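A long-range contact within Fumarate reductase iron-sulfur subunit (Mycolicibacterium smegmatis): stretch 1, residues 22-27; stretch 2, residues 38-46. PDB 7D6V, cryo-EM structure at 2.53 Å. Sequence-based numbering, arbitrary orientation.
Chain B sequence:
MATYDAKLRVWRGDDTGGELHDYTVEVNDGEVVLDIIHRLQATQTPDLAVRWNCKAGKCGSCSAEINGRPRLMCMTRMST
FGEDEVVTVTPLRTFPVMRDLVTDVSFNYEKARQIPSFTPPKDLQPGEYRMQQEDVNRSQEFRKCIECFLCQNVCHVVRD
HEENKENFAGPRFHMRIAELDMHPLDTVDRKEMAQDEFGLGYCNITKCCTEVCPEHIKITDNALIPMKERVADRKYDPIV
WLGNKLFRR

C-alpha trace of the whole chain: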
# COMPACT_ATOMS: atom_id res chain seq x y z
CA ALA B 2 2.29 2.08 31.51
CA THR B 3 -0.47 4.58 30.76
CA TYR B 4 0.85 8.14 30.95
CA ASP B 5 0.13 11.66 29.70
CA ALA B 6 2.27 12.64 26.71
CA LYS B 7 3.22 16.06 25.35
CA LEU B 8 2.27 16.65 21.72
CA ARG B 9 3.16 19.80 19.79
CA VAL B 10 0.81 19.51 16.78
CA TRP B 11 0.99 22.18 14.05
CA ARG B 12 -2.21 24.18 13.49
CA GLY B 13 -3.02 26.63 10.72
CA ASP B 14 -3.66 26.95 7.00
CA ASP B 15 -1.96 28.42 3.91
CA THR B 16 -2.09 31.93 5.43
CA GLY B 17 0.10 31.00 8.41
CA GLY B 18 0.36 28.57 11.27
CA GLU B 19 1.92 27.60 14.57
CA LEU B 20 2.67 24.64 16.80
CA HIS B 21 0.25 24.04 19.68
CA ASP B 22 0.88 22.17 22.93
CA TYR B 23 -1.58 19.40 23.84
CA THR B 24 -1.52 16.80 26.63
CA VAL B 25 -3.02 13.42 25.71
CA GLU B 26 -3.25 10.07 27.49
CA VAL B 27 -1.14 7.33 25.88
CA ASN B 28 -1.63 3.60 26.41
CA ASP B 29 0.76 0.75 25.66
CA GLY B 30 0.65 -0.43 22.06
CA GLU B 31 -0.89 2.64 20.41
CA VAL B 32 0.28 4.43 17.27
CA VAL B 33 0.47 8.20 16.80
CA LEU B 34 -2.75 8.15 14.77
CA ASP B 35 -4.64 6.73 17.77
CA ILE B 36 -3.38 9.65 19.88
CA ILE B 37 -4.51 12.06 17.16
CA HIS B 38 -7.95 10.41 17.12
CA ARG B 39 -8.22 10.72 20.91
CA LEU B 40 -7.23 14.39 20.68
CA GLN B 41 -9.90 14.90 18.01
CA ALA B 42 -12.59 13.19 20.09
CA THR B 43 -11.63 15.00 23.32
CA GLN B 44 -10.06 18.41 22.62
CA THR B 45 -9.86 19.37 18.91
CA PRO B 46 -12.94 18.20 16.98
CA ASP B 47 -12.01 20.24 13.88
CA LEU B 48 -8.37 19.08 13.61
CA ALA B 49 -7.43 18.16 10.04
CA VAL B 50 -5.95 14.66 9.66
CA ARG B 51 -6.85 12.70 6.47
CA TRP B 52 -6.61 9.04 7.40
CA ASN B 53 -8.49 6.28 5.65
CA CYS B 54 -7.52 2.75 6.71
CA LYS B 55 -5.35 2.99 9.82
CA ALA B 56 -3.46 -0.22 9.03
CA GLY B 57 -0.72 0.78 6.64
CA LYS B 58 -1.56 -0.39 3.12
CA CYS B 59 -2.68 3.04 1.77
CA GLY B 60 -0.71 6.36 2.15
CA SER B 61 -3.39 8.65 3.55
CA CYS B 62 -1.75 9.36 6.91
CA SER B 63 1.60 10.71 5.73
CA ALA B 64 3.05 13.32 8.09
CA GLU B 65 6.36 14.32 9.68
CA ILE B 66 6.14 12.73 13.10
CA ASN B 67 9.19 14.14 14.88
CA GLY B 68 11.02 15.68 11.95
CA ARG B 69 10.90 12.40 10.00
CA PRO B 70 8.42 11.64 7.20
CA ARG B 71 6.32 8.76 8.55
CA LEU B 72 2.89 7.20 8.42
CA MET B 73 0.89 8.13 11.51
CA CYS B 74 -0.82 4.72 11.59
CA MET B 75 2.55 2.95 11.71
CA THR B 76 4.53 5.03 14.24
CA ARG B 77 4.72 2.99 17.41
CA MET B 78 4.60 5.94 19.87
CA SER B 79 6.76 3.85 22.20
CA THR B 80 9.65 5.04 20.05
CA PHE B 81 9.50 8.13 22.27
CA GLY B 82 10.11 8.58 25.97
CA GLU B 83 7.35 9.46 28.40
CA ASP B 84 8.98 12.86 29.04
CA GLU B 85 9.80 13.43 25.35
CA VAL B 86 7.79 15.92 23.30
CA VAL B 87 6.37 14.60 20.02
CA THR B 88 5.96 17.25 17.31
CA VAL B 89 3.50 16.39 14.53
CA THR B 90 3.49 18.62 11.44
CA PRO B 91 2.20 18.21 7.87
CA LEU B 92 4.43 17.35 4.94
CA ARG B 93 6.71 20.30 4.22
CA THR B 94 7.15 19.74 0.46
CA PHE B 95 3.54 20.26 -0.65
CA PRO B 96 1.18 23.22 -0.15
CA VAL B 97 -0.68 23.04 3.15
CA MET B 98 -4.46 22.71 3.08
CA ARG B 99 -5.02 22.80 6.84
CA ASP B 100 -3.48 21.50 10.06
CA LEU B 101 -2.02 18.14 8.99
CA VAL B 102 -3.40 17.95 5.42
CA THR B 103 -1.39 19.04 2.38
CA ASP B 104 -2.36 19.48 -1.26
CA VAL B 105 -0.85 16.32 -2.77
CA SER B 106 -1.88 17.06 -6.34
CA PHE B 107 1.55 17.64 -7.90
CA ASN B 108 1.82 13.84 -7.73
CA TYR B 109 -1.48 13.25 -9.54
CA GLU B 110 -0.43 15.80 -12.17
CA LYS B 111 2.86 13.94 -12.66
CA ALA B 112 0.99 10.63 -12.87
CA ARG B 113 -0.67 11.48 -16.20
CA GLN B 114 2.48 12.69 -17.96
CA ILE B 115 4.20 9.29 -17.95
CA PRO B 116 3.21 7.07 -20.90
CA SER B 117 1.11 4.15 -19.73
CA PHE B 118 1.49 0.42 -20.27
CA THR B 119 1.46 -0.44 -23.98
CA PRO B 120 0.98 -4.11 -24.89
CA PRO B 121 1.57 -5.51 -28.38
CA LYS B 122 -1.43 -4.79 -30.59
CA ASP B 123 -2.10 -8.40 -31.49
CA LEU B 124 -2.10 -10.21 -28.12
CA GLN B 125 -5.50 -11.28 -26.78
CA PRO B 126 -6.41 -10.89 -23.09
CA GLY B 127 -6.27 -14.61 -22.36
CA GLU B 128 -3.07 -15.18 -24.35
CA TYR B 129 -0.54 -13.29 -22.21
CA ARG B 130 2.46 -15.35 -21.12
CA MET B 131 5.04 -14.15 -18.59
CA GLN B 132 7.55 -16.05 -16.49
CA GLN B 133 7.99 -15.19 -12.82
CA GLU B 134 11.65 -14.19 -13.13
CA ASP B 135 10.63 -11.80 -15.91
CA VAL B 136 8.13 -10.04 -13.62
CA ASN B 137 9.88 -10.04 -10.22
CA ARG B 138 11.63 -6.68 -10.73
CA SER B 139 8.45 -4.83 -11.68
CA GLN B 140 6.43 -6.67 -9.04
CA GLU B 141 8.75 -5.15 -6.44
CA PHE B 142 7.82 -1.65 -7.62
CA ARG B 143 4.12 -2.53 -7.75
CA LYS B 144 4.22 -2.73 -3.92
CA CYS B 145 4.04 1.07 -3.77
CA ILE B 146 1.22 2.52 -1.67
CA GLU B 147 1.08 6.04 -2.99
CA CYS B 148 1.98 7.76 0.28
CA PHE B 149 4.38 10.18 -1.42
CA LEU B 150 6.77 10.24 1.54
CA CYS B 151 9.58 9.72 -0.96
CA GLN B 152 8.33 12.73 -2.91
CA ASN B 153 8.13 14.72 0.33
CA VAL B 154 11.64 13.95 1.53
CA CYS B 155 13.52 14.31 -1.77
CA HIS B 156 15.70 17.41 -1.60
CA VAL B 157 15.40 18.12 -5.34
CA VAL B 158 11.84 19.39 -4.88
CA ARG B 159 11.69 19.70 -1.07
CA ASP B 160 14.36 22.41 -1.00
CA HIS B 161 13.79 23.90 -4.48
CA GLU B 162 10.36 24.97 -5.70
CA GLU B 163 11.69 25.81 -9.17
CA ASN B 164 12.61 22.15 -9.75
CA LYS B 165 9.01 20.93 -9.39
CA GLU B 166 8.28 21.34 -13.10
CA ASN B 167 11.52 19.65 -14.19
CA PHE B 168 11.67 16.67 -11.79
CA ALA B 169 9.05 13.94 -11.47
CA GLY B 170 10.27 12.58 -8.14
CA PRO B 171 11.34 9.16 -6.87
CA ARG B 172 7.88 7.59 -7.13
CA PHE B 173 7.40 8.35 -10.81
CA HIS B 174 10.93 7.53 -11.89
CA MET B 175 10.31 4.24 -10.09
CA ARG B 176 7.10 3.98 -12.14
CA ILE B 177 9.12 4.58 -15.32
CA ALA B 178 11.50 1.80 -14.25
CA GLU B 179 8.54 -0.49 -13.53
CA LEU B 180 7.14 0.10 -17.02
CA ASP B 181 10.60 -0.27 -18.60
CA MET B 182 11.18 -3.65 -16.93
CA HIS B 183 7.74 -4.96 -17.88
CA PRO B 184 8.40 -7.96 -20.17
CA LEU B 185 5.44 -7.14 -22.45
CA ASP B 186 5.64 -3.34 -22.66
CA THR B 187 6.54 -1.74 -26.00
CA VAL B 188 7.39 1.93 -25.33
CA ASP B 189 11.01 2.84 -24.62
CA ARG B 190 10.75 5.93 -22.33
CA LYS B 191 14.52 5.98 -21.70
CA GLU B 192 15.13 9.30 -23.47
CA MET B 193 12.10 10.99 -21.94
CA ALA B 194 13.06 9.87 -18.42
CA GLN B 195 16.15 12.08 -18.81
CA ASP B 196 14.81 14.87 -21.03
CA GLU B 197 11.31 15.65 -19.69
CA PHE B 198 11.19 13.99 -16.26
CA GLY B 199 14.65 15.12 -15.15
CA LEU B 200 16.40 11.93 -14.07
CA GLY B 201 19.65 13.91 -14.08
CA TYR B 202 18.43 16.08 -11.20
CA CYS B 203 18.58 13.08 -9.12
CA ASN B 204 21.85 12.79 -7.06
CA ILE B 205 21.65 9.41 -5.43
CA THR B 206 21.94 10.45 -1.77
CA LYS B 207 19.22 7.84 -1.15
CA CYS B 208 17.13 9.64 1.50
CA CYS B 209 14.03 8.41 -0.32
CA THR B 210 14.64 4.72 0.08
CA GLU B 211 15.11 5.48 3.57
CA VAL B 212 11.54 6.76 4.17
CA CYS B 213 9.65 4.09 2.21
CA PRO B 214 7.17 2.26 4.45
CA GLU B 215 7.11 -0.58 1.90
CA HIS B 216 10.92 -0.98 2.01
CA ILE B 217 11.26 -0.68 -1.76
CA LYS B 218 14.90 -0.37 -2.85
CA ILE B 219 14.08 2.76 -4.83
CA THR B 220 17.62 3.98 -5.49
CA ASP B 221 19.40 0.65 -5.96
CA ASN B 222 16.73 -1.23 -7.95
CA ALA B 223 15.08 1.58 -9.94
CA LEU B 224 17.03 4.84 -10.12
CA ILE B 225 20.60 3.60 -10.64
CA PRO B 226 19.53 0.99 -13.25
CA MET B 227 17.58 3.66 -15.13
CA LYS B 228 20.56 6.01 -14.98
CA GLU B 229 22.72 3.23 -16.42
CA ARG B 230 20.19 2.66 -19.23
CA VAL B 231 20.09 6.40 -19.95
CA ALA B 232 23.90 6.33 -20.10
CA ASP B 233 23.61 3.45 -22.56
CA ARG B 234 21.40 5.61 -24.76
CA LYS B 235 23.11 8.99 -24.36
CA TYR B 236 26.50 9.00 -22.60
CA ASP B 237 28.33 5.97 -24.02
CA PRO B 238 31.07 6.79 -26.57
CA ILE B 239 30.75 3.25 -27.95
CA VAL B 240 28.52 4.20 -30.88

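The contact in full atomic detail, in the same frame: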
# COMPACT_ATOMS: atom_id res chain seq x y z
N ASP B 22 0.53 23.15 21.91
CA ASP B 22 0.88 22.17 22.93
C ASP B 22 -0.39 21.51 23.47
O ASP B 22 -1.26 22.19 24.01
CB ASP B 22 1.66 22.83 24.07
CG ASP B 22 3.09 23.16 23.67
OD1 ASP B 22 3.66 22.43 22.83
OD2 ASP B 22 3.64 24.14 24.20
N TYR B 23 -0.47 20.19 23.33
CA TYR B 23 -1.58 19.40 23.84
C TYR B 23 -1.06 18.28 24.72
O TYR B 23 0.03 17.75 24.49
CB TYR B 23 -2.43 18.82 22.71
CG TYR B 23 -3.01 19.86 21.78
CD1 TYR B 23 -2.50 20.03 20.50
CD2 TYR B 23 -4.08 20.65 22.17
CE1 TYR B 23 -3.03 20.98 19.65
CE2 TYR B 23 -4.61 21.59 21.33
CZ TYR B 23 -4.09 21.75 20.07
OH TYR B 23 -4.63 22.69 19.23
N THR B 24 -1.84 17.91 25.73
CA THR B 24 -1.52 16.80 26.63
C THR B 24 -2.57 15.71 26.46
O THR B 24 -3.75 15.93 26.73
CB THR B 24 -1.47 17.26 28.09
OG1 THR B 24 -0.49 18.30 28.23
CG2 THR B 24 -1.11 16.10 29.00
N VAL B 25 -2.13 14.53 26.02
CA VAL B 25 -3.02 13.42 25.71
C VAL B 25 -2.56 12.18 26.46
O VAL B 25 -1.37 11.99 26.72
CB VAL B 25 -3.09 13.14 24.19
CG1 VAL B 25 -4.23 12.19 23.86
CG2 VAL B 25 -3.22 14.43 23.41
N GLU B 26 -3.53 11.33 26.82
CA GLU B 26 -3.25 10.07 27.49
C GLU B 26 -2.82 9.02 26.48
O GLU B 26 -3.49 8.80 25.47
CB GLU B 26 -4.49 9.61 28.25
CG GLU B 26 -4.34 8.29 28.96
CD GLU B 26 -5.65 7.53 29.04
OE1 GLU B 26 -6.07 6.96 28.01
OE2 GLU B 26 -6.26 7.51 30.13
N VAL B 27 -1.70 8.35 26.76
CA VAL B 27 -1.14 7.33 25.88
C VAL B 27 -1.17 5.99 26.60
O VAL B 27 -0.76 5.90 27.76
CB VAL B 27 0.29 7.69 25.45
CG1 VAL B 27 0.89 6.58 24.60
CG2 VAL B 27 0.30 8.99 24.68
N HIS B 38 -6.51 10.66 17.05
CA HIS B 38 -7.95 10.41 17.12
C HIS B 38 -8.51 10.74 18.50
O HIS B 38 -9.60 11.31 18.62
CB HIS B 38 -8.24 8.96 16.76
CG HIS B 38 -8.11 8.65 15.30
ND1 HIS B 38 -8.08 7.37 14.81
CD2 HIS B 38 -7.99 9.47 14.23
CE1 HIS B 38 -7.95 7.41 13.50
NE2 HIS B 38 -7.90 8.67 13.12
N ARG B 39 -7.78 10.38 19.56
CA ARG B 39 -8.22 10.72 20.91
C ARG B 39 -8.25 12.23 21.11
O ARG B 39 -9.18 12.76 21.73
CB ARG B 39 -7.31 10.05 21.94
CG ARG B 39 -7.90 10.03 23.33
CD ARG B 39 -6.90 9.53 24.35
NE ARG B 39 -6.08 8.44 23.83
CZ ARG B 39 -6.44 7.16 23.82
NH1 ARG B 39 -7.63 6.80 24.29
NH2 ARG B 39 -5.63 6.25 23.33
N LEU B 40 -7.24 12.93 20.59
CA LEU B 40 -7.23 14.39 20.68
C LEU B 40 -8.40 15.00 19.92
O LEU B 40 -9.00 15.98 20.37
CB LEU B 40 -5.90 14.92 20.16
CG LEU B 40 -5.64 16.42 20.31
CD1 LEU B 40 -5.50 16.78 21.77
CD2 LEU B 40 -4.40 16.81 19.54
N GLN B 41 -8.74 14.43 18.76
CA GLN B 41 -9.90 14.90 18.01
C GLN B 41 -11.19 14.69 18.79
O GLN B 41 -12.05 15.57 18.83
CB GLN B 41 -9.98 14.17 16.67
CG GLN B 41 -9.50 14.97 15.49
CD GLN B 41 -9.71 14.24 14.19
OE1 GLN B 41 -9.96 13.04 14.18
NE2 GLN B 41 -9.63 14.97 13.09
N ALA B 42 -11.35 13.51 19.40
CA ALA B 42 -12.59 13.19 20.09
C ALA B 42 -12.69 13.84 21.46
O ALA B 42 -13.78 13.85 22.04
CB ALA B 42 -12.73 11.68 20.23
N THR B 43 -11.60 14.39 21.99
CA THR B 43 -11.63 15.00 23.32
C THR B 43 -11.38 16.50 23.32
O THR B 43 -12.03 17.22 24.08
CB THR B 43 -10.59 14.33 24.23
OG1 THR B 43 -9.30 14.40 23.61
CG2 THR B 43 -10.96 12.87 24.47
N GLN B 44 -10.47 17.01 22.51
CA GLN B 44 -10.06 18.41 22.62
C GLN B 44 -10.23 19.21 21.34
O GLN B 44 -10.66 20.36 21.40
CB GLN B 44 -8.59 18.49 23.06
CG GLN B 44 -8.35 18.04 24.49
CD GLN B 44 -6.88 17.98 24.85
OE1 GLN B 44 -6.33 16.90 25.06
NE2 GLN B 44 -6.24 19.13 24.93
N THR B 45 -9.91 18.64 20.17
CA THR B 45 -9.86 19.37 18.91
C THR B 45 -10.73 18.67 17.88
O THR B 45 -10.23 17.93 17.02
CB THR B 45 -8.42 19.49 18.40
OG1 THR B 45 -7.94 18.20 18.02
CG2 THR B 45 -7.52 20.07 19.46
N PRO B 46 -12.05 18.88 17.93
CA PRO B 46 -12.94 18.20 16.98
C PRO B 46 -12.68 18.54 15.53
O PRO B 46 -12.93 17.71 14.65
CB PRO B 46 -14.34 18.65 17.42
CG PRO B 46 -14.16 19.28 18.76
CD PRO B 46 -12.78 19.81 18.80

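Stretch 1 is a β-strand through residues 22-27, and stretch 2 is the last part of a helix, residues 38-43, followed by a short loop. The strand and helix axes approach to 8.8 Å with 115° between their N-to-C directions, so the helix lies steeply across the strand. The backbones come nearest at Val25 and Leu40, whose CA atoms are 6.6 Å apart, and the two stretches together bury 379 Å².

Asp22 makes no contact, its side chain out of reach of stretch 2. Tyr23 points toward the helix end, and its contacts are apolar in the main: CB lies 3.8 Å from Leu40 CD1, and CE2 lies 3.8 Å from Thr45 CG2, with Leu40 CD2 and Thr45 CG2 both oblique to the ring. Where the helix ends, Gln44 N and Thr45 N each donate to Leu40 O at 2.8 Å.

Thr24 turns its side chain away, in keeping with strand alternation, and faces stretch 2 through its backbone; its carbonyl lies near the Gln44 side-chain amide, whose orientation is uncertain.

Val25 again points toward the helix. Its two methyls divide between successive helical residues: CG2 sits 3.7 Å from Leu40 CD1, while CG1 sits 3.8 Å from Arg39 CD. Leu40 CD1 thus touches both Tyr23 and Val25, bridging the two inward-facing strand positions.

At Glu26 the partner is the charged end of Arg39. Its backbone O is 3.1 Å from Arg39 NE. Glu26 CB points sideways, but the carboxylate comes nearer: OE1 is 4.0 Å from Arg39 NH1, over one guanidinium face. Opposite charges attract here without an N-H directed at the oxygen, so this is no salt bridge. Val27 turns away, ending the contact.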